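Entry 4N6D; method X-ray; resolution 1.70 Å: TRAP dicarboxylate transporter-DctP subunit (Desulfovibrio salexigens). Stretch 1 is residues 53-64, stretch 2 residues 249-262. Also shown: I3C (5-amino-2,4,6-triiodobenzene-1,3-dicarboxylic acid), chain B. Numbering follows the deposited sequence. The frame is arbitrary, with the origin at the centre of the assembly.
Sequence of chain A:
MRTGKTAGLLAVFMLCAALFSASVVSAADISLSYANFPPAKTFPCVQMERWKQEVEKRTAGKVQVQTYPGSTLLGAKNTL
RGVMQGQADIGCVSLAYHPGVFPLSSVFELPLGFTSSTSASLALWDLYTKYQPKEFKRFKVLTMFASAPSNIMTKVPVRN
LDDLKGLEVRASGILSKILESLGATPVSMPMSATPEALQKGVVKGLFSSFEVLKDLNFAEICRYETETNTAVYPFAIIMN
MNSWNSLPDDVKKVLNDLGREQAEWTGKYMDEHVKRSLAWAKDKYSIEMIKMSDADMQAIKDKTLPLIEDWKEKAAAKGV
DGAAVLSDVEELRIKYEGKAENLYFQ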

# COMPACT_ATOMS: atom_id res chain seq x y z
N GLN A 53 17.56 11.81 -2.78
CA GLN A 53 18.41 12.18 -3.91
C GLN A 53 17.87 13.44 -4.58
O GLN A 53 18.61 14.36 -4.89
N GLU A 54 16.56 13.47 -4.81
CA GLU A 54 15.96 14.60 -5.51
C GLU A 54 15.94 15.86 -4.66
O GLU A 54 16.16 16.95 -5.15
N VAL A 55 15.73 15.71 -3.36
CA VAL A 55 15.73 16.87 -2.47
C VAL A 55 17.13 17.51 -2.38
O VAL A 55 17.27 18.72 -2.47
N GLU A 56 18.17 16.70 -2.23
CA GLU A 56 19.51 17.23 -2.14
C GLU A 56 19.91 17.90 -3.44
O GLU A 56 20.57 18.93 -3.43
N LYS A 57 19.49 17.31 -4.56
CA LYS A 57 19.88 17.84 -5.87
C LYS A 57 19.13 19.15 -6.12
O LYS A 57 19.74 20.14 -6.50
N ARG A 58 17.82 19.14 -5.91
CA ARG A 58 16.99 20.29 -6.30
C ARG A 58 17.22 21.50 -5.41
O ARG A 58 16.99 22.64 -5.83
N THR A 59 17.68 21.27 -4.19
CA THR A 59 18.01 22.37 -3.27
C THR A 59 19.48 22.78 -3.34
O THR A 59 19.95 23.59 -2.52
N ALA A 60 20.20 22.22 -4.31
CA ALA A 60 21.58 22.61 -4.58
C ALA A 60 22.40 22.40 -3.34
O ALA A 60 23.29 23.18 -3.02
N GLY A 61 22.08 21.33 -2.63
CA GLY A 61 22.84 20.94 -1.46
C GLY A 61 22.50 21.71 -0.19
O GLY A 61 23.11 21.49 0.84
N LYS A 62 21.51 22.61 -0.25
CA LYS A 62 21.13 23.35 0.95
C LYS A 62 20.50 22.45 2.01
O LYS A 62 20.60 22.73 3.20
N VAL A 63 19.87 21.38 1.56
CA VAL A 63 19.28 20.38 2.46
C VAL A 63 20.03 19.07 2.32
O VAL A 63 20.35 18.65 1.20
N GLN A 64 20.33 18.45 3.45
CA GLN A 64 20.81 17.08 3.47
C GLN A 64 19.81 16.23 4.25
O GLN A 64 19.17 16.71 5.18
N ASP A 249 11.13 29.41 1.98
CA ASP A 249 10.10 29.21 0.97
C ASP A 249 10.57 28.45 -0.27
O ASP A 249 9.81 27.66 -0.84
N ASP A 250 11.80 28.68 -0.72
CA ASP A 250 12.26 27.96 -1.91
C ASP A 250 12.41 26.46 -1.68
O ASP A 250 12.09 25.64 -2.56
N VAL A 251 12.87 26.10 -0.48
CA VAL A 251 12.91 24.70 -0.07
C VAL A 251 11.50 24.10 0.07
O VAL A 251 11.24 22.97 -0.36
N LYS A 252 10.57 24.85 0.68
CA LYS A 252 9.19 24.37 0.78
C LYS A 252 8.61 24.09 -0.60
O LYS A 252 7.93 23.08 -0.80
N LYS A 253 8.90 24.96 -1.57
CA LYS A 253 8.41 24.72 -2.91
C LYS A 253 8.95 23.41 -3.49
O LYS A 253 8.21 22.66 -4.13
N VAL A 254 10.23 23.14 -3.31
CA VAL A 254 10.78 21.88 -3.77
C VAL A 254 10.03 20.71 -3.16
O VAL A 254 9.65 19.77 -3.86
N LEU A 255 9.81 20.75 -1.85
CA LEU A 255 9.17 19.62 -1.20
C LEU A 255 7.69 19.51 -1.57
O LEU A 255 7.14 18.42 -1.65
N ASN A 256 7.05 20.64 -1.79
CA ASN A 256 5.66 20.67 -2.18
C ASN A 256 5.52 20.07 -3.56
O ASN A 256 4.66 19.23 -3.80
N ASP A 257 6.38 20.50 -4.48
CA ASP A 257 6.33 19.97 -5.85
C ASP A 257 6.59 18.46 -5.90
O ASP A 257 6.04 17.74 -6.74
N LEU A 258 7.43 17.96 -5.00
CA LEU A 258 7.68 16.53 -4.94
C LEU A 258 6.52 15.67 -4.41
O LEU A 258 6.56 14.45 -4.47
N GLY A 259 5.47 16.28 -3.87
CA GLY A 259 4.43 15.45 -3.26
C GLY A 259 3.76 14.54 -4.29
O GLY A 259 3.73 13.31 -4.15
N ARG A 260 3.19 15.14 -5.32
CA ARG A 260 2.56 14.34 -6.37
C ARG A 260 3.59 13.51 -7.13
O ARG A 260 3.35 12.34 -7.45
N GLU A 261 4.74 14.10 -7.42
CA GLU A 261 5.77 13.41 -8.18
C GLU A 261 6.18 12.14 -7.46
O GLU A 261 6.36 11.09 -8.07
N GLN A 262 6.38 12.23 -6.15
CA GLN A 262 6.87 11.09 -5.40
C GLN A 262 5.80 10.00 -5.26
O GLN A 262 6.13 8.81 -5.23

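Helices that cross nearly antiparallel often join through a narrow apolar seam flanked by charge, and the contact between residues 53-64 and 249-262 is a compact example. The helix axes approach to 10.3 Å at an angle of 145°, and the two stretches bury 500 Å² between them. At the centre, Val-55 (t) points sideways, yet its CG2 lies 3.6 Å from CD1 of Leu-258 and 4.0 Å from CD1 of Leu-255. Leu-258 (chi1 m, chi2 t) points toward the partner; Leu-255 (chi1 m, chi2 p) starts sideways, and its end comes nearer. Val-254 (t) points inward beside them, its CG1 3.8 Å from CB of Arg-58 and 4.2 Å from CG2 of Thr-59. Where the first helix ends, Thr-59 (p) does double duty: the methyl faces the seam, while OG1 donates to Val-55 O (2.8 Å) and accepts from Val-63 N (3.2 Å), satisfying the hydroxyl within its own stretch. Beyond the turn, Val-63 (t) extends the apolar surface, with CG2 3.8 Å from CG1 of Val-251 (t).

Charge closes both ends of the seam. Arg-58, m at chi1 and then extended, lays one guanidinium face over Leu-258, with NH1 3.6 Å from CD2, and leaves its edge free for carboxylates. Arg-58 NH2 forms a salt bridge with Glu-261 OE1 (3.0 Å), while Arg-58 NE bonds Glu-54 OE1 (3.0 Å) within its own helix. Water 1 accepts from Arg-58 NH1 and donates to Val-254 O, both at 2.8 Å. At the other end, Lys-62 and Asp-250 pair as a salt bridge, but NZ and OD2 are modelled too close for their exact positions to be trusted. The I3C ligand lies outside this seam, its N13 3.6 Å from CA of Ala-60.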

# COMPACT_ATOMS: atom_id res chain seq x y z
CB GLN A 53 18.47 11.04 -4.93
CG GLN A 53 19.25 9.82 -4.45
CD GLN A 53 18.95 8.57 -5.26
OE1 GLN A 53 18.44 8.64 -6.39
NE2 GLN A 53 19.28 7.41 -4.69
CB GLU A 54 14.55 14.25 -5.98
CG GLU A 54 14.51 13.40 -7.24
CD GLU A 54 15.43 13.93 -8.37
OE1 GLU A 54 15.33 15.12 -8.79
OE2 GLU A 54 16.29 13.16 -8.82
CB VAL A 55 15.23 16.50 -1.07
CG1 VAL A 55 15.56 17.58 -0.06
CG2 VAL A 55 13.73 16.25 -1.12
CB GLU A 56 20.51 16.12 -1.73
CG GLU A 56 20.17 15.54 -0.37
CD GLU A 56 21.23 14.60 0.21
OE1 GLU A 56 22.06 14.06 -0.55
OE2 GLU A 56 21.23 14.41 1.46
CB LYS A 57 19.58 16.83 -6.99
CG LYS A 57 19.99 17.28 -8.39
CD LYS A 57 19.72 16.18 -9.40
CE LYS A 57 20.02 16.62 -10.84
NZ LYS A 57 19.47 15.64 -11.78
CB ARG A 58 15.52 19.90 -6.28
CG ARG A 58 15.18 18.97 -7.39
CD ARG A 58 13.74 18.54 -7.32
NE ARG A 58 13.50 17.44 -8.23
CZ ARG A 58 12.30 17.04 -8.63
NH1 ARG A 58 11.19 17.69 -8.27
NH2 ARG A 58 12.20 16.00 -9.46
CB THR A 59 17.65 22.03 -1.80
OG1 THR A 59 18.49 20.97 -1.32
CG2 THR A 59 16.21 21.65 -1.65
CB ALA A 60 21.66 24.06 -5.04
CB LYS A 62 20.17 24.49 0.62
CG LYS A 62 20.85 25.65 -0.09
CD LYS A 62 19.87 26.79 -0.27
CE LYS A 62 18.69 26.36 -1.10
NZ LYS A 62 17.76 27.47 -1.37
CB VAL A 63 17.80 20.10 2.08
CG1 VAL A 63 17.20 19.00 2.98
CG2 VAL A 63 16.98 21.36 2.19
CB GLN A 64 22.21 16.98 4.10
CG GLN A 64 22.28 17.26 5.56
CD GLN A 64 23.69 17.19 6.10
OE1 GLN A 64 24.67 17.39 5.35
NE2 GLN A 64 23.82 16.88 7.38
CB ASP A 249 9.52 30.57 0.55
CG ASP A 249 8.51 31.10 1.57
OD1 ASP A 249 7.97 30.29 2.34
OD2 ASP A 249 8.26 32.32 1.56
CB ASP A 250 13.55 28.56 -2.49
CG ASP A 250 14.74 28.46 -1.54
OD1 ASP A 250 14.55 28.35 -0.32
OD2 ASP A 250 15.88 28.51 -2.03
CB VAL A 251 13.72 24.53 1.24
CG1 VAL A 251 13.66 23.09 1.73
CG2 VAL A 251 15.17 24.93 1.02
CB LYS A 252 8.29 25.37 1.51
CG LYS A 252 8.56 25.51 3.01
CD LYS A 252 7.45 26.33 3.66
CE LYS A 252 7.62 26.48 5.16
NZ LYS A 252 6.70 27.53 5.66
CB LYS A 253 8.80 25.87 -3.83
CG LYS A 253 8.26 25.67 -5.22
CD LYS A 253 8.58 26.82 -6.14
CE LYS A 253 7.65 26.83 -7.33
NZ LYS A 253 7.41 25.50 -7.91
CB VAL A 254 12.28 21.76 -3.44
CG1 VAL A 254 12.79 20.38 -3.73
CG2 VAL A 254 13.08 22.79 -4.24
CB LEU A 255 9.33 19.72 0.32
CG LEU A 255 10.58 19.05 0.88
CD1 LEU A 255 11.86 19.47 0.20
CD2 LEU A 255 10.67 19.34 2.38
CB ASN A 256 5.13 22.09 -2.18
CG ASN A 256 4.68 22.54 -0.82
OD1 ASN A 256 4.33 21.73 0.02
ND2 ASN A 256 4.66 23.85 -0.60
CB ASP A 257 7.33 20.69 -6.74
CG ASP A 257 6.88 22.10 -7.10
OD1 ASP A 257 5.71 22.43 -6.89
OD2 ASP A 257 7.70 22.88 -7.61
CB LEU A 258 8.93 16.23 -4.11
CG LEU A 258 10.23 16.33 -4.88
CD1 LEU A 258 11.40 16.46 -3.90
CD2 LEU A 258 10.40 15.14 -5.83
CB ARG A 260 1.79 15.23 -7.35
CG ARG A 260 0.97 14.42 -8.32
CD ARG A 260 0.65 15.23 -9.56
NE ARG A 260 0.07 14.37 -10.59
CZ ARG A 260 -1.18 13.95 -10.56
NH1 ARG A 260 -1.98 14.34 -9.58
NH2 ARG A 260 -1.63 13.15 -11.52
CB GLU A 261 7.02 14.27 -8.34
CG GLU A 261 6.86 15.55 -9.10
CD GLU A 261 8.20 16.21 -9.42
OE1 GLU A 261 9.23 15.50 -9.34
OE2 GLU A 261 8.20 17.41 -9.77
CB GLN A 262 7.42 11.52 -4.03
CG GLN A 262 8.19 10.44 -3.29
CD GLN A 262 9.48 10.08 -3.96
OE1 GLN A 262 9.94 10.80 -4.83
NE2 GLN A 262 10.08 8.99 -3.54
I3 I3C B . 25.85 25.31 -7.55
I2 I3C B . 25.15 20.22 -4.46
I1 I3C B . 29.80 23.89 -3.29
O8 I3C B . 28.19 26.60 -4.95
O9 I3C B . 29.10 25.65 -6.68
C10 I3C B . 27.79 21.28 -3.07
N13 I3C B . 24.60 22.54 -6.58
C1 I3C B . 27.63 24.30 -5.35
C6 I3C B . 26.49 23.99 -6.06
C5 I3C B . 25.78 22.84 -5.82
C4 I3C B . 26.22 21.98 -4.84
C3 I3C B . 27.36 22.26 -4.11
C2 I3C B . 28.06 23.42 -4.37
C7 I3C B . 28.35 25.58 -5.67
O11 I3C B . 28.76 20.51 -3.30
O12 I3C B . 27.17 21.20 -1.97
O HOH W 1 10.66 19.76 -6.42
O HOH W 2 17.12 28.60 0.82